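Local coordinates for selenium-binding protein (Sulfolobus tokodaii, PDB 2ECE) that is of unknown function but belongs to the selenium-binding protein family of beta-propellers and may therefore bind selenium, at residues A[179-182]-A[183-186]; A[32-35]-A[36-39]; A[272-275]-A[276-279]. All blocks are in the same frame, centred on the assembly; numbering follows the deposited sequence.

Contact 1 of 3, residues A[179-182]-A[183-186]; sequences KWEI and DRGD
Glu-181 lies over one face of the Arg-184 guanidinium in a loop of the beta-propeller, just past strand 176-179, on the way to strand 193-196 of the next sheet. This is the tight part of the contact, and Trp-233 of strand 229-234 touches both side chains there. The methylene CG of Glu-181 lies over the face, 4.0 Å from Arg-184 NH2. The chain bends at chi2 (80°), and the carboxylate, its plane 20° from that of the guanidinium, is offset toward NH2, with Glu-181 CD 3.7 Å from Arg-184 NH2. Because the acid is out of the guanidinium plane, the long salt bridge from Glu-181 OE2 to Arg-184 NH2, 3.9 Å, is a matter of charge alone, with no N-H aimed at the oxygen. The directed bonds go elsewhere: Tyr-137 OH bonds both Glu-181 OE1 and Arg-184 NH2, tying the two groups together, while Glu-181 OE2 takes the backbone N of Ile-166.

Toward solvent the contact loosens. The exposed Lys-179 brings its CD to 4.0 Å from Arg-184 NH1, near the guanidinium plane and at its edge, whereas its NZ stays 5.5 Å from the same NH1 and bonds Ser-135 O. Ile-182, also exposed, directs the end of its side chain away from 183-186. Arg-184 is itself the middle residue of an Asx turn: Gly-185 N donates to Asp-183 OD1 at 3.1 Å, with an N-H...O angle of 152°.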
ATOM      1  N   LYS A 179      -8.653  19.699  -4.672  1.00 22.41           N
ATOM      2  CA  LYS A 179      -7.408  19.233  -5.273  1.00 22.23           C
ATOM      3  C   LYS A 179      -6.198  19.827  -4.577  1.00 21.65           C
ATOM      4  O   LYS A 179      -6.206  20.991  -4.176  1.00 21.52           O
ATOM      5  CB  LYS A 179      -7.334  19.622  -6.755  1.00 22.58           C
ATOM      6  CG  LYS A 179      -8.172  18.798  -7.707  1.00 25.04           C
ATOM      7  CD  LYS A 179      -7.736  19.074  -9.147  1.00 25.73           C
ATOM      8  CE  LYS A 179      -8.607  18.340 -10.148  1.00 25.59           C
ATOM      9  NZ  LYS A 179     -10.024  18.768  -9.996  1.00 22.51           N
ATOM     10  N   TRP A 180      -5.150  19.028  -4.441  1.00 19.27           N
ATOM     11  CA  TRP A 180      -3.923  19.508  -3.820  1.00 18.80           C
ATOM     12  C   TRP A 180      -3.055  20.241  -4.843  1.00 18.73           C
ATOM     13  O   TRP A 180      -2.373  21.210  -4.508  1.00 18.36           O
ATOM     14  CB  TRP A 180      -3.124  18.339  -3.251  1.00 18.86           C
ATOM     15  CG  TRP A 180      -1.741  18.715  -2.832  1.00 20.93           C
ATOM     16  CD1 TRP A 180      -1.380  19.430  -1.725  1.00 20.56           C
ATOM     17  CD2 TRP A 180      -0.528  18.422  -3.534  1.00 21.51           C
ATOM     18  NE1 TRP A 180      -0.015  19.595  -1.692  1.00 19.74           N
ATOM     19  CE2 TRP A 180       0.533  18.983  -2.789  1.00 21.01           C
ATOM     20  CE3 TRP A 180      -0.235  17.731  -4.720  1.00 22.58           C
ATOM     21  CZ2 TRP A 180       1.871  18.883  -3.195  1.00 22.10           C
ATOM     22  CZ3 TRP A 180       1.098  17.631  -5.123  1.00 20.59           C
ATOM     23  CH2 TRP A 180       2.131  18.202  -4.359  1.00 22.67           C
ATOM     24  N   GLU A 181      -3.095  19.774  -6.088  1.00 20.03           N
ATOM     25  CA  GLU A 181      -2.283  20.350  -7.158  1.00 20.62           C
ATOM     26  C   GLU A 181      -2.647  21.770  -7.568  1.00 21.24           C
ATOM     27  O   GLU A 181      -3.815  22.080  -7.807  1.00 19.85           O
ATOM     28  CB  GLU A 181      -2.342  19.476  -8.419  1.00 21.25           C
ATOM     29  CG  GLU A 181      -1.920  18.019  -8.250  1.00 20.77           C
ATOM     30  CD  GLU A 181      -3.024  17.162  -7.662  1.00 23.72           C
ATOM     31  OE1 GLU A 181      -4.160  17.669  -7.517  1.00 24.54           O
ATOM     32  OE2 GLU A 181      -2.762  15.982  -7.353  1.00 22.10           O
ATOM     33  N   ILE A 182      -1.629  22.620  -7.660  1.00 21.59           N
ATOM     34  CA  ILE A 182      -1.812  23.996  -8.106  1.00 23.14           C
ATOM     35  C   ILE A 182      -1.249  24.055  -9.531  1.00 24.05           C
ATOM     36  O   ILE A 182      -1.829  24.685 -10.414  1.00 25.06           O
ATOM     37  CB  ILE A 182      -1.063  25.003  -7.191  1.00 23.72           C
ATOM     38  CG1 ILE A 182      -1.837  25.192  -5.880  1.00 21.54           C
ATOM     39  CG2 ILE A 182      -0.925  26.359  -7.889  1.00 24.59           C
ATOM     40  CD1 ILE A 182      -3.220  25.811  -6.077  1.00 21.19           C
ATOM     41  N   ASP A 183      -0.130  23.363  -9.745  1.00 23.93           N
ATOM     42  CA  ASP A 183       0.529  23.307 -11.054  1.00 24.32           C
ATOM     43  C   ASP A 183       1.069  21.892 -11.251  1.00 22.19           C
ATOM     44  O   ASP A 183       2.148  21.566 -10.761  1.00 21.46           O
ATOM     45  CB  ASP A 183       1.690  24.309 -11.110  1.00 23.00           C
ATOM     46  CG  ASP A 183       2.399  24.306 -12.457  1.00 24.62           C
ATOM     47  OD1 ASP A 183       2.173  23.375 -13.260  1.00 24.35           O
ATOM     48  OD2 ASP A 183       3.195  25.234 -12.711  1.00 26.46           O
ATOM     49  N   ARG A 184       0.332  21.067 -11.991  1.00 22.46           N
ATOM     50  CA  ARG A 184       0.721  19.670 -12.202  1.00 23.08           C
ATOM     51  C   ARG A 184       1.640  19.396 -13.388  1.00 23.45           C
ATOM     52  O   ARG A 184       1.976  18.243 -13.644  1.00 20.87           O
ATOM     53  CB  ARG A 184      -0.531  18.798 -12.351  1.00 24.75           C
ATOM     54  CG  ARG A 184      -1.299  18.987 -13.660  1.00 26.61           C
ATOM     55  CD  ARG A 184      -2.758  18.593 -13.469  1.00 29.72           C
ATOM     56  NE  ARG A 184      -2.843  17.388 -12.667  1.00 31.94           N
ATOM     57  CZ  ARG A 184      -3.829  17.100 -11.826  1.00 31.18           C
ATOM     58  NH1 ARG A 184      -4.855  17.930 -11.660  1.00 28.60           N
ATOM     59  NH2 ARG A 184      -3.762  15.981 -11.125  1.00 30.82           N
ATOM     60  N   GLY A 185       2.041  20.437 -14.110  1.00 22.93           N
ATOM     61  CA  GLY A 185       2.900  20.213 -15.259  1.00 24.65           C
ATOM     62  C   GLY A 185       2.218  19.207 -16.170  1.00 23.81           C
ATOM     63  O   GLY A 185       1.025  19.339 -16.438  1.00 23.04           O
ATOM     64  N   ASP A 186       2.944  18.196 -16.637  1.00 23.22           N
ATOM     65  CA  ASP A 186       2.320  17.212 -17.505  1.00 23.32           C
ATOM     66  C   ASP A 186       1.959  15.907 -16.802  1.00 23.09           C
ATOM     67  O   ASP A 186       1.771  14.875 -17.443  1.00 23.10           O
ATOM     68  CB  ASP A 186       3.191  16.938 -18.740  1.00 26.70           C
ATOM     69  CG  ASP A 186       4.471  16.189 -18.422  1.00 28.69           C
ATOM     70  OD1 ASP A 186       5.167  15.812 -19.391  1.00 30.97           O
ATOM     71  OD2 ASP A 186       4.790  15.974 -17.231  1.00 27.36           O
TER

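Contact 2 of 3, residues A[32-35]-A[36-39]; sequences CLYT and GTGI
Tyr-34 and Ile-39 run obliquely to one another, and the Thr-37 hydroxyl meets the tyrosine from a different direction. Ile-39 presents its CG2 branch to Tyr-34 CD1 at 3.9 Å, and its CD1 also lies 4.0 Å from Tyr-34 CD1, so two methyls of the isoleucine pack against one ring atom. Thr-37 OG1, by contrast, lies at the edge of the ring, in its plane, 3.9 Å from Tyr-34 CB.

That hydroxyl is placed by chi1 of 65°, which sets OG1 between the backbone N and the carbonyl carbon of its own residue. There it donates to Tyr-34 O at a short 2.5 Å, tilted 17° from the carbonyl plane. Tyr-34 O is gripped a second time by Thr-37 N at 3.0 Å, so one residue supplies both donors. Thr-37 OG1 in turn accepts from Ile-39 N at 3.1 Å, linking the tyrosine carbonyl, through the hydroxyl, to the backbone N of Ile-39. Asp-43, at the far end of the loop, reaches back to bond Tyr-34 N and Thr-35 OG1.

The Thr-37 N to Tyr-34 O bond closes a type II beta turn, with Gly-36 in its third position at a phi of 94°. An ST turn on Thr-37 follows directly; together they form the first part of the loop joining neighbouring antiparallel strands 27-33 and 44-49 of one propeller sheet.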
ATOM      1  N   CYS A  32     -11.003  -5.437   4.123  1.00 18.67           N
ATOM      2  CA  CYS A  32     -11.507  -6.657   3.486  1.00 19.23           C
ATOM      3  C   CYS A  32     -12.622  -6.359   2.488  1.00 21.26           C
ATOM      4  O   CYS A  32     -13.391  -5.424   2.675  1.00 21.18           O
ATOM      5  CB  CYS A  32     -12.017  -7.629   4.550  1.00 19.53           C
ATOM      6  SG  CYS A  32     -10.701  -8.251   5.622  1.00 19.91           S
ATOM      7  N   LEU A  33     -12.726  -7.173   1.442  1.00 22.27           N
ATOM      8  CA  LEU A  33     -13.735  -6.931   0.426  1.00 22.95           C
ATOM      9  C   LEU A  33     -14.415  -8.174  -0.151  1.00 24.79           C
ATOM     10  O   LEU A  33     -13.841  -9.262  -0.185  1.00 24.85           O
ATOM     11  CB  LEU A  33     -13.112  -6.144  -0.728  1.00 21.48           C
ATOM     12  CG  LEU A  33     -11.904  -6.830  -1.390  1.00 22.03           C
ATOM     13  CD1 LEU A  33     -11.794  -6.390  -2.838  1.00 21.07           C
ATOM     14  CD2 LEU A  33     -10.628  -6.492  -0.621  1.00 21.91           C
ATOM     15  N   TYR A  34     -15.651  -7.984  -0.602  1.00 24.82           N
ATOM     16  CA  TYR A  34     -16.428  -9.035  -1.249  1.00 25.16           C
ATOM     17  C   TYR A  34     -16.566  -8.606  -2.711  1.00 26.31           C
ATOM     18  O   TYR A  34     -17.066  -9.355  -3.555  1.00 27.46           O
ATOM     19  CB  TYR A  34     -17.806  -9.170  -0.599  1.00 23.44           C
ATOM     20  CG  TYR A  34     -17.802 -10.016   0.658  1.00 24.08           C
ATOM     21  CD1 TYR A  34     -17.500 -11.380   0.602  1.00 23.99           C
ATOM     22  CD2 TYR A  34     -18.092  -9.460   1.903  1.00 23.45           C
ATOM     23  CE1 TYR A  34     -17.487 -12.164   1.757  1.00 23.19           C
ATOM     24  CE2 TYR A  34     -18.083 -10.237   3.061  1.00 23.07           C
ATOM     25  CZ  TYR A  34     -17.781 -11.583   2.979  1.00 23.09           C
ATOM     26  OH  TYR A  34     -17.779 -12.356   4.112  1.00 25.18           O
ATOM     27  N   THR A  35     -16.112  -7.388  -2.997  1.00 26.10           N
ATOM     28  CA  THR A  35     -16.157  -6.846  -4.348  1.00 25.78           C
ATOM     29  C   THR A  35     -15.317  -7.748  -5.250  1.00 26.82           C
ATOM     30  O   THR A  35     -14.136  -7.975  -4.986  1.00 27.40           O
ATOM     31  CB  THR A  35     -15.581  -5.410  -4.400  1.00 25.46           C
ATOM     32  OG1 THR A  35     -16.299  -4.567  -3.494  1.00 23.83           O
ATOM     33  CG2 THR A  35     -15.710  -4.840  -5.794  1.00 26.54           C
ATOM     34  N   GLY A  36     -15.931  -8.281  -6.303  1.00 27.47           N
ATOM     35  CA  GLY A  36     -15.207  -9.149  -7.216  1.00 27.17           C
ATOM     36  C   GLY A  36     -15.329 -10.635  -6.904  1.00 28.52           C
ATOM     37  O   GLY A  36     -14.856 -11.479  -7.672  1.00 26.73           O
ATOM     38  N   THR A  37     -15.968 -10.963  -5.785  1.00 27.96           N
ATOM     39  CA  THR A  37     -16.132 -12.358  -5.391  1.00 29.79           C
ATOM     40  C   THR A  37     -17.460 -12.926  -5.858  1.00 32.31           C
ATOM     41  O   THR A  37     -17.671 -14.138  -5.822  1.00 32.52           O
ATOM     42  CB  THR A  37     -16.099 -12.517  -3.873  1.00 27.51           C
ATOM     43  OG1 THR A  37     -17.240 -11.852  -3.314  1.00 24.43           O
ATOM     44  CG2 THR A  37     -14.805 -11.929  -3.301  1.00 23.67           C
ATOM     45  N   GLY A  38     -18.362 -12.048  -6.276  1.00 34.63           N
ATOM     46  CA  GLY A  38     -19.664 -12.503  -6.723  1.00 36.73           C
ATOM     47  C   GLY A  38     -20.629 -12.580  -5.560  1.00 37.73           C
ATOM     48  O   GLY A  38     -21.800 -12.912  -5.735  1.00 39.94           O
ATOM     49  N   ILE A  39     -20.138 -12.273  -4.365  1.00 36.77           N
ATOM     50  CA  ILE A  39     -20.969 -12.299  -3.169  1.00 35.98           C
ATOM     51  C   ILE A  39     -21.539 -10.916  -2.900  1.00 36.32           C
ATOM     52  O   ILE A  39     -20.799  -9.939  -2.775  1.00 35.02           O
ATOM     53  CB  ILE A  39     -20.156 -12.786  -1.963  1.00 35.82           C
ATOM     54  CG1 ILE A  39     -19.792 -14.256  -2.174  1.00 34.83           C
ATOM     55  CG2 ILE A  39     -20.953 -12.603  -0.677  1.00 34.91           C
ATOM     56  CD1 ILE A  39     -18.665 -14.734  -1.322  1.00 34.91           C
TER

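Contact 3 of 3, residues A[272-275]-A[276-279]; sequences VVSL and KDLS
A chi1 of 161° turns Ser-274 OG away from its own backbone N and into the turn, while chi1 of 57° on Asp-277 tucks its carboxylate back toward the same place. The serine oxygen therefore meets Lys-276 N, which donates to it at 3.0 Å, the bond from two residues on that defines an ST turn. Asp-277 OD1 comes within 3.2 Å of Ser-274 OG, a weak contact whose proton is not settled. The better-defined bonds of Asp-277 OD1 come from Ser-279: its OG at 3.0 Å and its N at 3.2 Å both approach from one face of the carboxylate plane, and the backbone bond makes an Asx turn.

The chain reverses here between adjacent antiparallel strands 266-274 and 280-288, the lines from CA 272 to CA 275 and from CA 276 to CA 279 being 157° apart. Leu-278 N closes the loop on Ser-274 O at 2.8 Å. On the apolar side Val-273 and Leu-278 run abreast in the same direction, with Val-273 CG2 3.9 Å from Leu-278 CD2. A water donates to Val-272 O and Leu-278 O, bridging the two arms.

Polar groups of the turn bond one another here, while outside it Leu-278 packs on Phe-316 and Pro-320. One O-H and one N-H, both from Ser-279, converge on Asp-277 OD1 and would probably stabilise the carboxylate's negative charge and limit its rotation.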
ATOM      1  N   VAL A 272       6.110  -2.881 -11.692  1.00 21.73           N
ATOM      2  CA  VAL A 272       5.545  -4.225 -11.772  1.00 23.05           C
ATOM      3  C   VAL A 272       5.953  -5.131 -12.932  1.00 23.55           C
ATOM      4  O   VAL A 272       6.299  -6.294 -12.714  1.00 23.98           O
ATOM      5  CB  VAL A 272       3.995  -4.177 -11.733  1.00 23.48           C
ATOM      6  CG1 VAL A 272       3.427  -5.594 -11.775  1.00 23.54           C
ATOM      7  CG2 VAL A 272       3.530  -3.463 -10.466  1.00 21.84           C
ATOM      8  N   VAL A 273       5.924  -4.624 -14.156  1.00 23.81           N
ATOM      9  CA  VAL A 273       6.246  -5.485 -15.281  1.00 26.19           C
ATOM     10  C   VAL A 273       6.973  -4.815 -16.442  1.00 27.32           C
ATOM     11  O   VAL A 273       6.678  -3.678 -16.816  1.00 27.43           O
ATOM     12  CB  VAL A 273       4.957  -6.160 -15.803  1.00 26.45           C
ATOM     13  CG1 VAL A 273       3.930  -5.102 -16.149  1.00 27.55           C
ATOM     14  CG2 VAL A 273       5.262  -7.032 -17.013  1.00 27.95           C
ATOM     15  N   SER A 274       7.940  -5.537 -17.001  1.00 28.01           N
ATOM     16  CA  SER A 274       8.709  -5.053 -18.136  1.00 28.46           C
ATOM     17  C   SER A 274       8.070  -5.565 -19.414  1.00 28.96           C
ATOM     18  O   SER A 274       7.727  -6.739 -19.510  1.00 29.37           O
ATOM     19  CB  SER A 274      10.150  -5.559 -18.060  1.00 29.17           C
ATOM     20  OG  SER A 274      10.775  -5.465 -19.329  1.00 29.82           O
ATOM     21  N   LEU A 275       7.907  -4.689 -20.398  1.00 29.73           N
ATOM     22  CA  LEU A 275       7.316  -5.100 -21.662  1.00 31.76           C
ATOM     23  C   LEU A 275       8.298  -5.932 -22.485  1.00 32.99           C
ATOM     24  O   LEU A 275       7.919  -6.520 -23.496  1.00 33.88           O
ATOM     25  CB  LEU A 275       6.878  -3.880 -22.475  1.00 30.30           C
ATOM     26  CG  LEU A 275       5.742  -3.027 -21.904  1.00 30.85           C
ATOM     27  CD1 LEU A 275       5.367  -1.957 -22.906  1.00 30.45           C
ATOM     28  CD2 LEU A 275       4.539  -3.902 -21.594  1.00 32.22           C
ATOM     29  N   LYS A 276       9.555  -5.980 -22.049  1.00 34.26           N
ATOM     30  CA  LYS A 276      10.583  -6.743 -22.759  1.00 35.27           C
ATOM     31  C   LYS A 276      10.656  -8.205 -22.324  1.00 35.29           C
ATOM     32  O   LYS A 276      10.736  -9.106 -23.164  1.00 35.23           O
ATOM     33  CB  LYS A 276      11.961  -6.108 -22.560  1.00 35.50           C
ATOM     34  CG  LYS A 276      13.096  -6.892 -23.217  1.00 38.08           C
ATOM     35  CD  LYS A 276      14.465  -6.504 -22.661  1.00 39.65           C
ATOM     36  CE  LYS A 276      15.583  -7.319 -23.315  1.00 42.50           C
ATOM     37  NZ  LYS A 276      16.918  -7.128 -22.660  1.00 42.85           N
ATOM     38  N   ASP A 277      10.635  -8.446 -21.015  1.00 33.67           N
ATOM     39  CA  ASP A 277      10.734  -9.810 -20.514  1.00 32.37           C
ATOM     40  C   ASP A 277       9.868 -10.134 -19.300  1.00 31.52           C
ATOM     41  O   ASP A 277      10.105 -11.133 -18.621  1.00 31.92           O
ATOM     42  CB  ASP A 277      12.191 -10.140 -20.190  1.00 32.21           C
ATOM     43  CG  ASP A 277      12.794  -9.179 -19.183  1.00 33.62           C
ATOM     44  OD1 ASP A 277      12.048  -8.326 -18.656  1.00 31.63           O
ATOM     45  OD2 ASP A 277      14.010  -9.278 -18.913  1.00 33.30           O
ATOM     46  N   LEU A 278       8.876  -9.296 -19.021  1.00 30.22           N
ATOM     47  CA  LEU A 278       7.965  -9.528 -17.897  1.00 28.82           C
ATOM     48  C   LEU A 278       8.599  -9.479 -16.508  1.00 27.68           C
ATOM     49  O   LEU A 278       7.985  -9.919 -15.538  1.00 26.45           O
ATOM     50  CB  LEU A 278       7.267 -10.886 -18.050  1.00 31.50           C
ATOM     51  CG  LEU A 278       6.361 -11.148 -19.252  1.00 33.18           C
ATOM     52  CD1 LEU A 278       6.004 -12.628 -19.299  1.00 34.34           C
ATOM     53  CD2 LEU A 278       5.109 -10.298 -19.144  1.00 35.42           C
ATOM     54  N   SER A 279       9.818  -8.960 -16.402  1.00 25.74           N
ATOM     55  CA  SER A 279      10.474  -8.881 -15.103  1.00 26.67           C
ATOM     56  C   SER A 279       9.933  -7.711 -14.286  1.00 26.40           C
ATOM     57  O   SER A 279       9.262  -6.823 -14.817  1.00 25.31           O
ATOM     58  CB  SER A 279      11.981  -8.703 -15.272  1.00 26.22           C
ATOM     59  OG  SER A 279      12.276  -7.444 -15.847  1.00 26.18           O
TER
HETATM   60  O   HOH W   1       6.412  -8.967 -13.292  1.00 22.42           O

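Overall arrangement
Along the chain contact 2 comes first, in the sheet of strands 27-33 and 44-49, then contact 1, between the sheets ending in 176-179 and beginning with 193-196, then contact 3, in the sheet of 266-274 and 280-288. Between centres it is about 34 Å from contact 1 to contact 2, about 30 Å from contact 1 to contact 3 and about 29 Å from contact 2 to contact 3; none touches another. Contacts 2 and 3 each join adjacent antiparallel strands within one sheet, whereas contact 1 leads from one sheet to the next. Strand 27-33 also pairs with the late strand 443-449, so contact 2 lies in the sheet where the two ends of the chain close the ring.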